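Local structure of OxyR (3HO7) at residues N14-P19 against S50-S55; R150-G155 against K174-P179. The protein is the regulatory domain of a LysR-family, redox-sensitive transcriptional activator that probably controls transcription by binding DNA through a separate domain. One frame throughout, in Å; residues are numbered along the deposited sequence.

Interaction 1: residues N14-P19 against S50-S55; sequences NIAVLP and SRCLAS
The backbones of A16, near the end of strand 11-17, and C52, in helix 49-58, come nearest each other here, with 6.4 Å between A16 CA and C52 CA. The A16 and C52 side chains both project into the interface from their own backbones, while V17 turns to the other face of the sheet, where it meets I65. C52 carries the contact with a single atom. Its SG lies anti to the carbonyl carbon and beside the backbone N (chi1 -73°), and in that position it reaches both partners on the strand side: A16 CB at 3.7 Å from C52 SG, and L18 CD1 at 4.0 Å from the same sulfur. This is a helix packed on the parallel part of a mixed sheet, as in the periplasmic-binding-protein-like fold of LysR effector domains; strand 11-17 runs between parallel neighbours 40-46 and 63-66, and C52 also touches A64 on the latter. L18 comes just after the strand, and one methyl of its branched end touches the sulfur, while its side chain also packs on I66 and A67. One turn beyond C52, S55 N bonds to R51 O at 2.7 Å, and S55 OG has E60 as a hydrogen-bonding partner.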
ATOM      1  N   ASN A  14     -21.733   0.559  -2.526  1.00 35.39           N
ATOM      2  CA  ASN A  14     -20.480   1.292  -2.393  1.00 34.64           C
ATOM      3  C   ASN A  14     -19.855   1.029  -1.031  1.00 33.57           C
ATOM      4  O   ASN A  14     -20.353   1.508  -0.016  1.00 33.46           O
ATOM      5  CB  ASN A  14     -20.715   2.789  -2.577  1.00 35.49           C
ATOM      6  CG  ASN A  14     -21.443   3.109  -3.867  1.00 36.29           C
ATOM      7  OD1 ASN A  14     -21.115   2.574  -4.927  1.00 35.88           O
ATOM      8  ND2 ASN A  14     -22.437   3.988  -3.785  1.00 37.16           N
ATOM      9  N   ILE A  15     -18.766   0.268  -1.012  1.00 32.70           N
ATOM     10  CA  ILE A  15     -18.134  -0.111   0.247  1.00 31.67           C
ATOM     11  C   ILE A  15     -16.667   0.297   0.320  1.00 31.15           C
ATOM     12  O   ILE A  15     -15.893   0.063  -0.608  1.00 30.90           O
ATOM     13  CB  ILE A  15     -18.249  -1.623   0.503  1.00 31.34           C
ATOM     14  CG1 ILE A  15     -17.561  -1.990   1.820  1.00 30.98           C
ATOM     15  CG2 ILE A  15     -17.653  -2.406  -0.655  1.00 31.16           C
ATOM     16  CD1 ILE A  15     -17.597  -3.462   2.136  1.00 31.47           C
ATOM     17  N   ALA A  16     -16.293   0.908   1.439  1.00 30.62           N
ATOM     18  CA  ALA A  16     -14.917   1.313   1.665  1.00 30.39           C
ATOM     19  C   ALA A  16     -14.188   0.247   2.469  1.00 29.66           C
ATOM     20  O   ALA A  16     -14.808  -0.546   3.180  1.00 29.49           O
ATOM     21  CB  ALA A  16     -14.868   2.649   2.387  1.00 30.58           C
ATOM     22  N   VAL A  17     -12.868   0.225   2.346  1.00 29.49           N
ATOM     23  CA  VAL A  17     -12.057  -0.736   3.069  1.00 29.03           C
ATOM     24  C   VAL A  17     -10.729  -0.101   3.440  1.00 28.99           C
ATOM     25  O   VAL A  17     -10.150   0.650   2.654  1.00 29.21           O
ATOM     26  CB  VAL A  17     -11.798  -2.001   2.227  1.00 28.92           C
ATOM     27  CG1 VAL A  17     -11.044  -3.042   3.043  1.00 28.59           C
ATOM     28  CG2 VAL A  17     -13.112  -2.565   1.709  1.00 29.57           C
ATOM     29  N   LEU A  18     -10.254  -0.397   4.644  1.00 28.79           N
ATOM     30  CA  LEU A  18      -8.964   0.107   5.087  1.00 28.83           C
ATOM     31  C   LEU A  18      -7.829  -0.453   4.244  1.00 28.63           C
ATOM     32  O   LEU A  18      -7.892  -1.590   3.772  1.00 28.45           O
ATOM     33  CB  LEU A  18      -8.730  -0.217   6.561  1.00 28.64           C
ATOM     34  CG  LEU A  18      -9.406   0.735   7.550  1.00 29.01           C
ATOM     35  CD1 LEU A  18     -10.880   0.890   7.218  1.00 30.22           C
ATOM     36  CD2 LEU A  18      -9.208   0.256   8.982  1.00 28.99           C
ATOM     37  N   PRO A  19      -6.777   0.352   4.053  1.00 28.96           N
ATOM     38  CA  PRO A  19      -5.610  -0.075   3.297  1.00 29.01           C
ATOM     39  C   PRO A  19      -4.883  -1.200   4.015  1.00 28.59           C
ATOM     40  O   PRO A  19      -4.165  -1.974   3.385  1.00 28.41           O
ATOM     41  CB  PRO A  19      -4.726   1.177   3.268  1.00 29.30           C
ATOM     42  CG  PRO A  19      -5.611   2.309   3.683  1.00 30.03           C
ATOM     43  CD  PRO A  19      -6.627   1.713   4.587  1.00 29.36           C
ATOM     44  N   SER A  50     -10.983   7.932   8.896  1.00 33.95           N
ATOM     45  CA  SER A  50     -11.609   9.248   8.852  1.00 35.09           C
ATOM     46  C   SER A  50     -12.519   9.384   7.637  1.00 35.35           C
ATOM     47  O   SER A  50     -13.689   9.746   7.764  1.00 35.69           O
ATOM     48  CB  SER A  50     -10.544  10.344   8.849  1.00 36.00           C
ATOM     49  OG  SER A  50      -9.619  10.137   9.902  1.00 36.37           O
ATOM     50  N   ARG A  51     -11.975   9.088   6.459  1.00 35.06           N
ATOM     51  CA  ARG A  51     -12.748   9.151   5.224  1.00 35.45           C
ATOM     52  C   ARG A  51     -13.949   8.213   5.272  1.00 34.80           C
ATOM     53  O   ARG A  51     -15.043   8.572   4.840  1.00 35.37           O
ATOM     54  CB  ARG A  51     -11.868   8.819   4.016  1.00 35.46           C
ATOM     55  CG  ARG A  51     -10.815   9.870   3.718  1.00 36.43           C
ATOM     56  CD  ARG A  51     -10.142   9.620   2.378  1.00 37.25           C
ATOM     57  NE  ARG A  51      -9.278   8.444   2.406  1.00 36.12           N
ATOM     58  CZ  ARG A  51      -8.010   8.461   2.802  1.00 36.15           C
ATOM     59  NH1 ARG A  51      -7.455   9.597   3.207  1.00 37.08           N
ATOM     60  NH2 ARG A  51      -7.296   7.344   2.795  1.00 35.51           N
ATOM     61  N   CYS A  52     -13.738   7.011   5.801  1.00 33.70           N
ATOM     62  CA  CYS A  52     -14.812   6.032   5.927  1.00 33.30           C
ATOM     63  C   CYS A  52     -15.986   6.591   6.717  1.00 33.62           C
ATOM     64  O   CYS A  52     -17.129   6.548   6.263  1.00 34.13           O
ATOM     65  CB  CYS A  52     -14.309   4.757   6.604  1.00 32.33           C
ATOM     66  SG  CYS A  52     -13.247   3.725   5.581  1.00 32.34           S
ATOM     67  N   LEU A  53     -15.697   7.108   7.906  1.00 33.60           N
ATOM     68  CA  LEU A  53     -16.736   7.627   8.786  1.00 33.97           C
ATOM     69  C   LEU A  53     -17.436   8.830   8.159  1.00 34.82           C
ATOM     70  O   LEU A  53     -18.656   8.972   8.253  1.00 35.24           O
ATOM     71  CB  LEU A  53     -16.142   7.996  10.149  1.00 34.07           C
ATOM     72  CG  LEU A  53     -15.239   6.943  10.800  1.00 33.18           C
ATOM     73  CD1 LEU A  53     -14.919   7.326  12.241  1.00 33.61           C
ATOM     74  CD2 LEU A  53     -15.881   5.563  10.740  1.00 32.76           C
ATOM     75  N   ALA A  54     -16.656   9.691   7.515  1.00 35.24           N
ATOM     76  CA  ALA A  54     -17.196  10.875   6.854  1.00 36.31           C
ATOM     77  C   ALA A  54     -18.076  10.494   5.668  1.00 36.40           C
ATOM     78  O   ALA A  54     -19.153  11.060   5.475  1.00 37.25           O
ATOM     79  CB  ALA A  54     -16.069  11.791   6.403  1.00 37.03           C
ATOM     80  N   SER A  55     -17.610   9.531   4.878  1.00 35.55           N
ATOM     81  CA  SER A  55     -18.343   9.085   3.699  1.00 35.65           C
ATOM     82  C   SER A  55     -19.637   8.374   4.083  1.00 35.38           C
ATOM     83  O   SER A  55     -20.673   8.575   3.452  1.00 35.92           O
ATOM     84  CB  SER A  55     -17.466   8.185   2.830  1.00 34.93           C
ATOM     85  OG  SER A  55     -16.398   8.927   2.268  1.00 35.91           O
TER

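Interaction 2: residues R150-G155 against K174-P179; sequences RLVESG and KELVRP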
ATOM      1  N   ARG A 150       8.784  -4.133   3.131  1.00 23.05           N
ATOM      2  CA  ARG A 150       9.914  -4.130   2.217  1.00 24.03           C
ATOM      3  C   ARG A 150      11.174  -3.704   2.966  1.00 24.12           C
ATOM      4  O   ARG A 150      12.259  -4.226   2.720  1.00 24.54           O
ATOM      5  CB  ARG A 150       9.649  -3.207   1.026  1.00 24.90           C
ATOM      6  CG  ARG A 150       8.462  -3.613   0.158  1.00 26.08           C
ATOM      7  CD  ARG A 150       8.660  -4.985  -0.464  1.00 27.99           C
ATOM      8  NE  ARG A 150       8.158  -6.044   0.404  1.00 28.41           N
ATOM      9  CZ  ARG A 150       6.875  -6.382   0.499  1.00 28.17           C
ATOM     10  NH1 ARG A 150       6.500  -7.356   1.316  1.00 28.47           N
ATOM     11  NH2 ARG A 150       5.966  -5.743  -0.225  1.00 29.07           N
ATOM     12  N   LEU A 151      11.021  -2.766   3.896  1.00 23.70           N
ATOM     13  CA  LEU A 151      12.164  -2.289   4.674  1.00 24.29           C
ATOM     14  C   LEU A 151      12.701  -3.404   5.560  1.00 24.15           C
ATOM     15  O   LEU A 151      13.902  -3.678   5.582  1.00 24.80           O
ATOM     16  CB  LEU A 151      11.778  -1.076   5.522  1.00 24.02           C
ATOM     17  CG  LEU A 151      11.614   0.244   4.767  1.00 24.53           C
ATOM     18  CD1 LEU A 151      10.947   1.293   5.648  1.00 24.33           C
ATOM     19  CD2 LEU A 151      12.959   0.726   4.262  1.00 26.43           C
ATOM     20  N   VAL A 152      11.800  -4.054   6.287  1.00 23.90           N
ATOM     21  CA  VAL A 152      12.182  -5.136   7.183  1.00 24.12           C
ATOM     22  C   VAL A 152      12.870  -6.269   6.428  1.00 24.78           C
ATOM     23  O   VAL A 152      13.895  -6.786   6.868  1.00 25.41           O
ATOM     24  CB  VAL A 152      10.967  -5.684   7.955  1.00 23.28           C
ATOM     25  CG1 VAL A 152      11.369  -6.884   8.798  1.00 24.07           C
ATOM     26  CG2 VAL A 152      10.358  -4.592   8.821  1.00 22.87           C
ATOM     27  N   GLU A 153      12.308  -6.645   5.284  1.00 25.25           N
ATOM     28  CA  GLU A 153      12.866  -7.729   4.485  1.00 26.06           C
ATOM     29  C   GLU A 153      14.268  -7.402   3.970  1.00 27.09           C
ATOM     30  O   GLU A 153      15.035  -8.296   3.617  1.00 27.51           O
ATOM     31  CB  GLU A 153      11.922  -8.072   3.332  1.00 26.12           C
ATOM     32  CG  GLU A 153      10.558  -8.560   3.801  1.00 25.81           C
ATOM     33  CD  GLU A 153       9.510  -8.511   2.708  1.00 26.65           C
ATOM     34  OE1 GLU A 153       9.862  -8.159   1.561  1.00 28.05           O
ATOM     35  OE2 GLU A 153       8.335  -8.816   3.003  1.00 27.08           O
ATOM     36  N   SER A 154      14.574  -6.109   3.930  1.00 27.38           N
ATOM     37  CA  SER A 154      15.854  -5.609   3.451  1.00 28.49           C
ATOM     38  C   SER A 154      16.847  -5.480   4.598  1.00 28.68           C
ATOM     39  O   SER A 154      17.972  -5.023   4.409  1.00 29.66           O
ATOM     40  CB  SER A 154      15.679  -4.263   2.746  1.00 28.93           C
ATOM     41  OG  SER A 154      15.088  -3.310   3.607  1.00 28.93           O
ATOM     42  N   GLY A 155      16.423  -5.891   5.787  1.00 27.93           N
ATOM     43  CA  GLY A 155      17.271  -5.825   6.961  1.00 28.29           C
ATOM     44  C   GLY A 155      17.206  -4.539   7.760  1.00 28.17           C
ATOM     45  O   GLY A 155      17.998  -4.341   8.677  1.00 28.68           O
ATOM     46  N   LYS A 174       8.082 -15.586   5.951  1.00 28.65           N
ATOM     47  CA  LYS A 174       7.528 -16.167   7.168  1.00 28.69           C
ATOM     48  C   LYS A 174       8.576 -16.261   8.274  1.00 28.69           C
ATOM     49  O   LYS A 174       8.251 -16.155   9.456  1.00 28.61           O
ATOM     50  CB  LYS A 174       6.909 -17.538   6.886  1.00 29.45           C
ATOM     51  CG  LYS A 174       5.542 -17.475   6.216  1.00 29.75           C
ATOM     52  CD  LYS A 174       4.945 -18.868   6.028  1.00 31.10           C
ATOM     53  CE  LYS A 174       3.569 -18.801   5.380  1.00 31.07           C
ATOM     54  NZ  LYS A 174       3.001 -20.156   5.120  1.00 33.17           N
ATOM     55  N   GLU A 175       9.832 -16.446   7.882  1.00 29.10           N
ATOM     56  CA  GLU A 175      10.937 -16.528   8.833  1.00 29.43           C
ATOM     57  C   GLU A 175      11.078 -15.265   9.679  1.00 28.65           C
ATOM     58  O   GLU A 175      11.616 -15.312  10.788  1.00 28.79           O
ATOM     59  CB  GLU A 175      12.253 -16.795   8.098  1.00 30.03           C
ATOM     60  CG  GLU A 175      12.363 -18.194   7.511  1.00 31.07           C
ATOM     61  CD  GLU A 175      13.581 -18.352   6.627  1.00 32.01           C
ATOM     62  OE1 GLU A 175      14.054 -17.336   6.074  1.00 32.25           O
ATOM     63  OE2 GLU A 175      14.063 -19.494   6.478  1.00 32.74           O
ATOM     64  N   LEU A 176      10.609 -14.140   9.151  1.00 27.73           N
ATOM     65  CA  LEU A 176      10.750 -12.865   9.845  1.00 27.22           C
ATOM     66  C   LEU A 176       9.657 -12.680  10.885  1.00 26.85           C
ATOM     67  O   LEU A 176       9.735 -11.787  11.722  1.00 26.71           O
ATOM     68  CB  LEU A 176      10.725 -11.699   8.852  1.00 26.71           C
ATOM     69  CG  LEU A 176      11.632 -11.821   7.629  1.00 27.01           C
ATOM     70  CD1 LEU A 176      11.605 -10.526   6.824  1.00 26.52           C
ATOM     71  CD2 LEU A 176      13.055 -12.176   8.043  1.00 27.88           C
ATOM     72  N   VAL A 177       8.639 -13.532  10.832  1.00 27.02           N
ATOM     73  CA  VAL A 177       7.491 -13.390  11.713  1.00 26.71           C
ATOM     74  C   VAL A 177       7.784 -13.847  13.139  1.00 27.22           C
ATOM     75  O   VAL A 177       8.274 -14.952  13.364  1.00 28.09           O
ATOM     76  CB  VAL A 177       6.267 -14.156  11.175  1.00 26.85           C
ATOM     77  CG1 VAL A 177       5.125 -14.088  12.175  1.00 26.89           C
ATOM     78  CG2 VAL A 177       5.845 -13.583   9.829  1.00 26.09           C
ATOM     79  N   ARG A 178       7.483 -12.977  14.095  1.00 27.04           N
ATOM     80  CA  ARG A 178       7.573 -13.312  15.507  1.00 27.54           C
ATOM     81  C   ARG A 178       6.276 -12.886  16.175  1.00 27.44           C
ATOM     82  O   ARG A 178       5.963 -11.699  16.227  1.00 27.11           O
ATOM     83  CB  ARG A 178       8.744 -12.581  16.167  1.00 27.55           C
ATOM     84  CG  ARG A 178      10.104 -12.875  15.565  1.00 27.31           C
ATOM     85  CD  ARG A 178      10.587 -14.266  15.927  1.00 28.06           C
ATOM     86  NE  ARG A 178      11.948 -14.506  15.458  1.00 27.99           N
ATOM     87  CZ  ARG A 178      12.254 -14.847  14.211  1.00 27.89           C
ATOM     88  NH1 ARG A 178      11.291 -14.985  13.307  1.00 26.74           N
ATOM     89  NH2 ARG A 178      13.518 -15.052  13.864  1.00 27.95           N
ATOM     90  N   PRO A 179       5.503 -13.852  16.688  1.00 28.27           N
ATOM     91  CA  PRO A 179       4.296 -13.466  17.407  1.00 28.31           C
ATOM     92  C   PRO A 179       4.645 -12.806  18.737  1.00 28.67           C
ATOM     93  O   PRO A 179       5.791 -12.869  19.178  1.00 28.85           O
ATOM     94  CB  PRO A 179       3.586 -14.801  17.646  1.00 28.99           C
ATOM     95  CG  PRO A 179       4.668 -15.825  17.599  1.00 30.06           C
ATOM     96  CD  PRO A 179       5.684 -15.313  16.626  1.00 29.19           C
TER
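L176 reaches across to V152 and E153 on the last turn of helix 145-153, which closes in a Schellman motif at G155, in a domain of the periplasmic-binding-protein-like fold. Residues 174-179 start with a type I beta turn from K174 to V177, in which V177 N bonds to K174 O at 3.0 Å. L176 follows, its CG beside the backbone N and anti to the carbonyl carbon (chi1 -49°). L176 CD1 lies 3.8 Å from E153 CG, where the two side chains cross at about a right angle, and 3.9 Å from E153 CA, so the leucine meets the carbon part of the glutamate. L176 CD1 is also 4.1 Å from V152 CG1, the valine and leucine side chains running past each other in opposite directions. The E153 carboxylate is held by R150, side-on through NE and NH1, and E153 OE2 is also hydrogen-bonded to Y88 and Q173. V177 then enters the short strand beside 75-89. At R178 the guanidinium makes a cation-pi contact with F96 and gives NE and NH2 to the carbonyls of Q98 and F96, while R178 NH1 donates to E175 O at 2.6 Å, 30° from the plane of that carbonyl.

Overall arrangement
Both contacts reach the same mixed sheet, on opposite sides of the chain's centre, their own centres 29 Å apart. Interaction 1 is wholly buried; interaction 2 is buried at V152 and L176 but reaches the edge of the core at the partly exposed E153. Interaction 1 sets a helix against a strand among parallel neighbours, a cysteine sulfur supplying its whole helix side. Interaction 2 joins a helix end to the turn before a short antiparallel strand; a leucine methyl is its hub, with a salt bridge and a cation-pi contact close by. No other chain touches interaction 1, whereas the helix end of interaction 2 meets the second subunit, R150 packing on its Q168 and L151 and S154 on its P27.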